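PDB 3EZO: malonyl CoA-acyl carrier protein transacylase from Burkholderia pseudomallei 1710b, which probably catalyses transfer of the malonyl group from malonyl-CoA to holo-acyl carrier protein, releasing CoA and malonyl-acyl carrier protein. Local coordinates for residues Gln90-Glu101 with Pro230-Ile238; Glu163-Ala171 with Ala258-Cys266. All blocks are in the same frame, centred on the assembly; numbering follows the deposited sequence.

Contact 1 (Gln90-Glu101 with Pro230-Ile238); sequences QPSIVAGHSLGE and PKISVVNNI
Val94 and Val234 pair in parallel register at one margin of the main sheet, where the short outer strand 233-234 lies beside strand 93-96, whose other side carries strand 11-15. Val94 uses both backbone polar groups: its N donates to Ser233 O at 2.9 Å, and its O accepts from Val235 N. On the face these valines share, Val94 CG2 meets Val234 CG2 at 3.7 Å. Toward the start of the strand Ile232 packs between the two segments, its CG1 anti to the carbonyl carbon (chi1 -57°). This brings CD1 against the aliphatic part of Gln90, coming from the opposite direction, and lays CG2 over the backbone of Pro91 and Ser92. Past the strand, backbone pairing gives way to side chains. The amide of Asn237 spans the turn: ND2 donates to Gly96 O at 2.9 Å and OD1 accepts from Ser98 N at 2.8 Å. Gln256 NE2 donates to the same OD1 and to Ser98 O. Glu101, in the following helix, extends toward 230-238, and its OE1 accepts from Asn237 N on the syn lone pair at 2.7 Å. Residues 96-100 fit the GxSxG nucleophile elbow, and Ser98, the predicted active-site serine, has its OG hydrogen-bonded to His207 and Arg123. With both ends of its amide engaged and its backbone N held by a carboxylate, Asn237 probably helps fix the strand-to-helix turn that presents Ser98.

Contact 2 (Glu163-Ala171 with Ala258-Cys266); sequences EAVNFNAPA and AGPVRWVEC
The shortest polar bond between the two segments runs from Val261 N to Val165 O, 2.8 Å long and nearly straight at the hydrogen (167°), although the donor stands well out of the carbonyl plane. Val261 returns the link, its O receiving Phe167 N at 3.0 Å, so that Asn166 is framed in a single backbone bridge with Val261. A third backbone bond reaches into the helix that begins at Trp263: Val264 N donates to Phe167 O at 2.9 Å. The strand carbonyl thus meets an N-H of the first helical turn, and Trp263 CB and Val264 CG2 also crowd around this oxygen. Val264 points CG2 at the strand because that methyl stands anti to the carbonyl carbon, and it reaches Ala169 N at 3.5 Å. Phe167 runs alongside Pro260 in the same direction, its CE2 meeting Pro260 CB at 4.1 Å. The indole of Trp263 receives Asn168 O at its edge, 3.7 Å from CD1, while the rest of the ring leads off toward His97. At the N-cap, Arg262 grips Glu265 side-on through NE and NH2, a salt bridge across the first turn. The strand is an outermost member of the antiparallel sheet: strand 172-176 pairs with its other side, with classic beta bulges at Val165-Asn166 and Asn168-Ala169, helix 146-156 packs on Phe167, and helix 286-294 lies against Asn168, Ala169 and Trp263.

Overall arrangement
Contact 1 belongs to the parallel sheet, whereas contact 2 joins the edge strand of the antiparallel sheet to the loop and start of helix 263-272; their centres are 15 Å apart. They meet around the predicted active site. His97 NE2 lies 2.8 Å from Asn168 OD1, a probable hydrogen bond tying the residue before Ser98 to the other sheet, and Trp263 CZ3 packs 3.4 Å from Gly96 C. A second probable hydrogen bond joins Ile238 O to Arg262 NH1 at 3.1 Å. His207, the other predicted catalytic residue, hydrogen-bonds Ser98 OG through NE2 and Gly259 O through ND1, bridging the two contacts. The Val261 side chain comes within about 4 Å of that of Ser98.

Contact 1 (Gln90-Glu101 with Pro230-Ile238)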
# COMPACT_ATOMS: atom_id res chain seq x y z
N GLN A 90 -1.60 -20.57 5.19
CA GLN A 90 -2.19 -19.54 4.37
C GLN A 90 -3.10 -18.69 5.26
O GLN A 90 -3.83 -19.24 6.07
CB GLN A 90 -2.96 -20.20 3.25
CG GLN A 90 -3.31 -19.30 2.08
CD GLN A 90 -4.01 -20.05 0.97
OE1 GLN A 90 -5.15 -20.49 1.16
NE2 GLN A 90 -3.36 -20.16 -0.20
N PRO A 91 -3.01 -17.35 5.17
CA PRO A 91 -3.99 -16.55 5.87
C PRO A 91 -5.39 -16.77 5.31
O PRO A 91 -5.55 -17.29 4.21
CB PRO A 91 -3.52 -15.13 5.64
CG PRO A 91 -2.75 -15.21 4.36
CD PRO A 91 -2.08 -16.53 4.40
N SER A 92 -6.41 -16.43 6.09
CA SER A 92 -7.78 -16.63 5.62
C SER A 92 -8.30 -15.42 4.83
O SER A 92 -9.29 -15.53 4.11
CB SER A 92 -8.70 -16.95 6.78
OG SER A 92 -8.50 -16.08 7.87
N ILE A 93 -7.64 -14.28 4.99
CA ILE A 93 -8.01 -13.06 4.31
C ILE A 93 -6.79 -12.15 4.25
O ILE A 93 -5.98 -12.14 5.16
CB ILE A 93 -9.24 -12.37 4.99
CG1 ILE A 93 -9.77 -11.20 4.12
CG2 ILE A 93 -8.92 -11.92 6.38
CD1 ILE A 93 -11.25 -10.77 4.49
N VAL A 94 -6.65 -11.42 3.15
CA VAL A 94 -5.56 -10.51 2.97
C VAL A 94 -6.05 -9.15 2.48
O VAL A 94 -7.18 -9.02 2.02
CB VAL A 94 -4.55 -11.06 1.98
CG1 VAL A 94 -3.87 -12.35 2.57
CG2 VAL A 94 -5.23 -11.35 0.62
N ALA A 95 -5.19 -8.14 2.64
CA ALA A 95 -5.38 -6.80 2.11
C ALA A 95 -4.00 -6.16 2.09
O ALA A 95 -3.05 -6.63 2.75
CB ALA A 95 -6.35 -5.99 3.02
N GLY A 96 -3.88 -5.08 1.34
CA GLY A 96 -2.67 -4.24 1.37
C GLY A 96 -2.97 -2.78 1.06
O GLY A 96 -3.96 -2.46 0.42
N HIS A 97 -2.08 -1.92 1.53
CA HIS A 97 -2.29 -0.48 1.51
C HIS A 97 -1.68 0.09 0.22
O HIS A 97 -0.44 0.18 0.08
CB HIS A 97 -1.67 0.12 2.76
CG HIS A 97 -2.02 1.56 2.97
ND1 HIS A 97 -1.66 2.56 2.09
CD2 HIS A 97 -2.70 2.16 3.98
CE1 HIS A 97 -2.09 3.72 2.56
NE2 HIS A 97 -2.72 3.50 3.71
N SER A 98 -2.60 0.45 -0.71
CA SER A 98 -2.31 1.06 -2.00
C SER A 98 -1.46 0.08 -2.82
O SER A 98 -1.99 -0.93 -3.32
CB SER A 98 -1.74 2.49 -1.83
OG SER A 98 -1.37 3.05 -3.09
N LEU A 99 -0.16 0.34 -2.98
CA LEU A 99 0.71 -0.62 -3.68
C LEU A 99 0.59 -2.03 -3.09
O LEU A 99 0.58 -2.99 -3.81
CB LEU A 99 2.18 -0.18 -3.61
CG LEU A 99 3.26 -1.04 -4.28
CD1 LEU A 99 3.71 -2.19 -3.35
CD2 LEU A 99 2.81 -1.57 -5.63
N GLY A 100 0.47 -2.13 -1.78
CA GLY A 100 0.36 -3.40 -1.10
C GLY A 100 -0.82 -4.27 -1.49
O GLY A 100 -0.81 -5.49 -1.22
N GLU A 101 -1.82 -3.66 -2.13
CA GLU A 101 -2.98 -4.44 -2.61
C GLU A 101 -2.54 -5.39 -3.71
O GLU A 101 -3.09 -6.49 -3.89
CB GLU A 101 -4.09 -3.49 -3.13
CG GLU A 101 -5.33 -4.22 -3.63
CD GLU A 101 -6.59 -3.36 -3.58
OE1 GLU A 101 -6.85 -2.78 -2.51
OE2 GLU A 101 -7.32 -3.29 -4.59
N PRO A 230 -9.12 -15.23 -6.94
CA PRO A 230 -8.20 -15.49 -5.83
C PRO A 230 -8.54 -16.75 -5.03
O PRO A 230 -9.69 -17.13 -4.91
CB PRO A 230 -8.30 -14.23 -4.95
CG PRO A 230 -9.38 -13.41 -5.49
CD PRO A 230 -9.82 -13.94 -6.82
N LYS A 231 -7.52 -17.39 -4.49
CA LYS A 231 -7.69 -18.54 -3.62
C LYS A 231 -7.77 -18.10 -2.17
O LYS A 231 -7.99 -18.91 -1.29
CB LYS A 231 -6.52 -19.51 -3.81
CG LYS A 231 -5.21 -19.04 -3.23
CD LYS A 231 -3.96 -19.78 -3.85
CE LYS A 231 -2.60 -19.16 -3.40
NZ LYS A 231 -1.47 -19.71 -4.22
N ILE A 232 -7.55 -16.81 -1.91
CA ILE A 232 -7.73 -16.24 -0.58
C ILE A 232 -8.57 -14.99 -0.76
O ILE A 232 -8.32 -14.22 -1.70
CB ILE A 232 -6.40 -15.77 0.03
CG1 ILE A 232 -5.36 -16.89 0.10
CG2 ILE A 232 -6.62 -15.23 1.47
CD1 ILE A 232 -4.02 -16.40 0.71
N SER A 233 -9.50 -14.74 0.16
CA SER A 233 -10.30 -13.51 0.08
C SER A 233 -9.40 -12.29 0.16
O SER A 233 -8.56 -12.20 1.06
CB SER A 233 -11.31 -13.48 1.23
OG SER A 233 -12.22 -14.55 1.07
N VAL A 234 -9.55 -11.36 -0.79
CA VAL A 234 -8.88 -10.07 -0.75
C VAL A 234 -9.94 -8.97 -0.56
O VAL A 234 -10.90 -8.87 -1.31
CB VAL A 234 -8.11 -9.82 -2.07
CG1 VAL A 234 -7.37 -8.55 -2.04
CG2 VAL A 234 -7.19 -11.07 -2.47
N VAL A 235 -9.77 -8.13 0.44
CA VAL A 235 -10.62 -6.95 0.61
C VAL A 235 -9.93 -5.72 -0.01
O VAL A 235 -8.78 -5.42 0.28
CB VAL A 235 -11.09 -6.80 2.10
CG1 VAL A 235 -9.96 -6.69 3.12
CG2 VAL A 235 -12.08 -5.64 2.21
N ASN A 236 -10.61 -5.05 -0.94
CA ASN A 236 -9.97 -3.96 -1.70
C ASN A 236 -10.07 -2.60 -1.03
O ASN A 236 -10.97 -2.33 -0.22
CB ASN A 236 -10.39 -3.95 -3.20
CG ASN A 236 -11.88 -3.72 -3.44
OD1 ASN A 236 -12.53 -2.97 -2.74
ND2 ASN A 236 -12.41 -4.37 -4.46
N ASN A 237 -9.11 -1.75 -1.36
CA ASN A 237 -9.00 -0.43 -0.76
C ASN A 237 -10.15 0.48 -1.17
O ASN A 237 -10.61 1.28 -0.40
CB ASN A 237 -7.72 0.25 -1.22
CG ASN A 237 -6.45 -0.34 -0.65
OD1 ASN A 237 -5.36 -0.03 -1.14
ND2 ASN A 237 -6.55 -1.12 0.40
N ILE A 238 -10.54 0.39 -2.42
CA ILE A 238 -11.48 1.36 -3.03
C ILE A 238 -12.92 1.14 -2.55
O ILE A 238 -13.60 2.09 -2.15
CB ILE A 238 -11.37 1.37 -4.56
CG1 ILE A 238 -12.08 2.62 -5.16
CG2 ILE A 238 -11.89 0.06 -5.19
CD1 ILE A 238 -11.34 3.93 -5.04
O HOH W 1 -10.04 -16.99 2.14
O HOH W 2 -6.28 -4.44 -0.23
O HOH W 3 -8.89 -1.12 -4.65

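Contact 2 (Glu163-Ala171 with Ala258-Cys266)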
# COMPACT_ATOMS: atom_id res chain seq x y z
N GLU A 163 -8.80 16.63 -1.45
CA GLU A 163 -9.67 15.53 -1.00
C GLU A 163 -8.99 14.71 0.08
O GLU A 163 -7.77 14.67 0.12
CB GLU A 163 -9.99 14.58 -2.18
CG GLU A 163 -10.84 15.22 -3.29
CD GLU A 163 -10.75 14.48 -4.62
OE1 GLU A 163 -9.92 13.53 -4.76
OE2 GLU A 163 -11.51 14.87 -5.54
N ALA A 164 -9.78 14.03 0.92
CA ALA A 164 -9.25 13.11 1.92
C ALA A 164 -9.08 11.74 1.23
O ALA A 164 -10.05 11.16 0.75
CB ALA A 164 -10.13 13.04 3.13
N VAL A 165 -7.84 11.28 1.09
CA VAL A 165 -7.54 10.17 0.17
C VAL A 165 -6.94 8.90 0.79
O VAL A 165 -6.89 7.89 0.12
CB VAL A 165 -6.66 10.64 -1.04
CG1 VAL A 165 -7.31 11.86 -1.75
CG2 VAL A 165 -5.18 10.94 -0.63
N ASN A 166 -6.43 8.97 2.03
CA ASN A 166 -6.00 7.78 2.81
C ASN A 166 -6.58 7.87 4.21
O ASN A 166 -6.17 8.74 5.00
CB ASN A 166 -4.49 7.70 3.01
CG ASN A 166 -3.71 7.34 1.74
OD1 ASN A 166 -4.23 7.24 0.61
ND2 ASN A 166 -2.43 7.17 1.93
N PHE A 167 -7.48 6.96 4.53
CA PHE A 167 -7.97 6.79 5.87
C PHE A 167 -7.21 5.65 6.56
O PHE A 167 -7.57 4.49 6.42
CB PHE A 167 -9.49 6.53 5.81
CG PHE A 167 -10.24 7.63 5.12
CD1 PHE A 167 -10.48 8.83 5.76
CD2 PHE A 167 -10.68 7.49 3.82
CE1 PHE A 167 -11.18 9.86 5.10
CE2 PHE A 167 -11.38 8.50 3.17
CZ PHE A 167 -11.62 9.67 3.81
N ASN A 168 -6.19 6.02 7.35
CA ASN A 168 -5.15 5.12 7.85
C ASN A 168 -5.37 4.63 9.26
O ASN A 168 -5.12 3.45 9.54
CB ASN A 168 -3.79 5.83 7.75
CG ASN A 168 -3.33 5.95 6.32
OD1 ASN A 168 -3.91 5.31 5.43
ND2 ASN A 168 -2.35 6.78 6.08
N ALA A 169 -5.83 5.51 10.13
CA ALA A 169 -6.20 5.15 11.50
C ALA A 169 -7.07 6.26 12.01
O ALA A 169 -7.09 7.35 11.43
CB ALA A 169 -4.93 5.02 12.39
N PRO A 170 -7.83 6.00 13.07
CA PRO A 170 -8.51 7.14 13.70
C PRO A 170 -7.56 8.31 13.91
O PRO A 170 -6.46 8.15 14.44
CB PRO A 170 -8.95 6.57 15.07
CG PRO A 170 -9.01 5.09 14.86
CD PRO A 170 -7.98 4.76 13.84
N ALA A 171 -8.00 9.50 13.50
CA ALA A 171 -7.24 10.71 13.68
C ALA A 171 -5.98 10.73 12.86
O ALA A 171 -5.07 11.53 13.11
CB ALA A 171 -6.95 10.95 15.21
N ALA A 258 -6.89 6.59 -8.27
CA ALA A 258 -7.40 7.95 -8.28
C ALA A 258 -8.54 8.07 -7.29
O ALA A 258 -9.33 9.02 -7.38
CB ALA A 258 -7.86 8.36 -9.68
N GLY A 259 -8.61 7.13 -6.36
CA GLY A 259 -9.66 7.12 -5.33
C GLY A 259 -9.09 6.78 -3.96
O GLY A 259 -7.94 6.35 -3.85
N PRO A 260 -9.92 6.99 -2.91
CA PRO A 260 -9.51 6.87 -1.52
C PRO A 260 -9.16 5.46 -1.08
O PRO A 260 -9.85 4.52 -1.39
CB PRO A 260 -10.71 7.39 -0.74
CG PRO A 260 -11.85 7.29 -1.70
CD PRO A 260 -11.30 7.50 -3.02
N VAL A 261 -8.07 5.37 -0.32
CA VAL A 261 -7.64 4.13 0.29
C VAL A 261 -8.34 4.05 1.63
O VAL A 261 -8.03 4.81 2.56
CB VAL A 261 -6.09 4.08 0.41
CG1 VAL A 261 -5.63 2.82 1.12
CG2 VAL A 261 -5.48 4.17 -1.02
N ARG A 262 -9.28 3.12 1.73
CA ARG A 262 -10.16 3.05 2.91
C ARG A 262 -9.60 2.03 3.88
O ARG A 262 -10.19 0.97 4.14
CB ARG A 262 -11.58 2.75 2.49
CG ARG A 262 -12.18 3.91 1.67
CD ARG A 262 -13.43 3.55 0.87
NE ARG A 262 -14.57 3.23 1.72
CZ ARG A 262 -15.69 2.67 1.26
NH1 ARG A 262 -15.84 2.39 -0.03
NH2 ARG A 262 -16.68 2.41 2.09
N TRP A 263 -8.45 2.35 4.42
CA TRP A 263 -7.66 1.33 5.10
C TRP A 263 -8.27 0.93 6.44
O TRP A 263 -8.35 -0.27 6.77
CB TRP A 263 -6.20 1.76 5.27
CG TRP A 263 -5.42 0.64 5.90
CD1 TRP A 263 -4.92 0.61 7.17
CD2 TRP A 263 -5.15 -0.65 5.32
NE1 TRP A 263 -4.31 -0.60 7.39
CE2 TRP A 263 -4.43 -1.39 6.28
CE3 TRP A 263 -5.40 -1.22 4.08
CZ2 TRP A 263 -3.99 -2.71 6.03
CZ3 TRP A 263 -4.98 -2.51 3.84
CH2 TRP A 263 -4.29 -3.26 4.82
N VAL A 264 -8.72 1.91 7.21
CA VAL A 264 -9.46 1.64 8.44
C VAL A 264 -10.57 0.64 8.17
O VAL A 264 -10.67 -0.38 8.84
CB VAL A 264 -10.03 2.96 9.07
CG1 VAL A 264 -11.00 2.68 10.25
CG2 VAL A 264 -8.88 3.85 9.52
N GLU A 265 -11.37 0.88 7.15
CA GLU A 265 -12.50 0.02 6.84
C GLU A 265 -12.10 -1.39 6.43
O GLU A 265 -12.80 -2.36 6.73
CB GLU A 265 -13.35 0.69 5.75
CG GLU A 265 -14.12 1.89 6.29
CD GLU A 265 -14.81 2.65 5.19
OE1 GLU A 265 -14.16 3.50 4.54
OE2 GLU A 265 -16.00 2.36 4.93
N CYS A 266 -10.96 -1.52 5.74
CA CYS A 266 -10.47 -2.85 5.33
C CYS A 266 -10.14 -3.69 6.56
O CYS A 266 -10.52 -4.86 6.64
CB CYS A 266 -9.25 -2.73 4.45
SG CYS A 266 -9.59 -2.17 2.77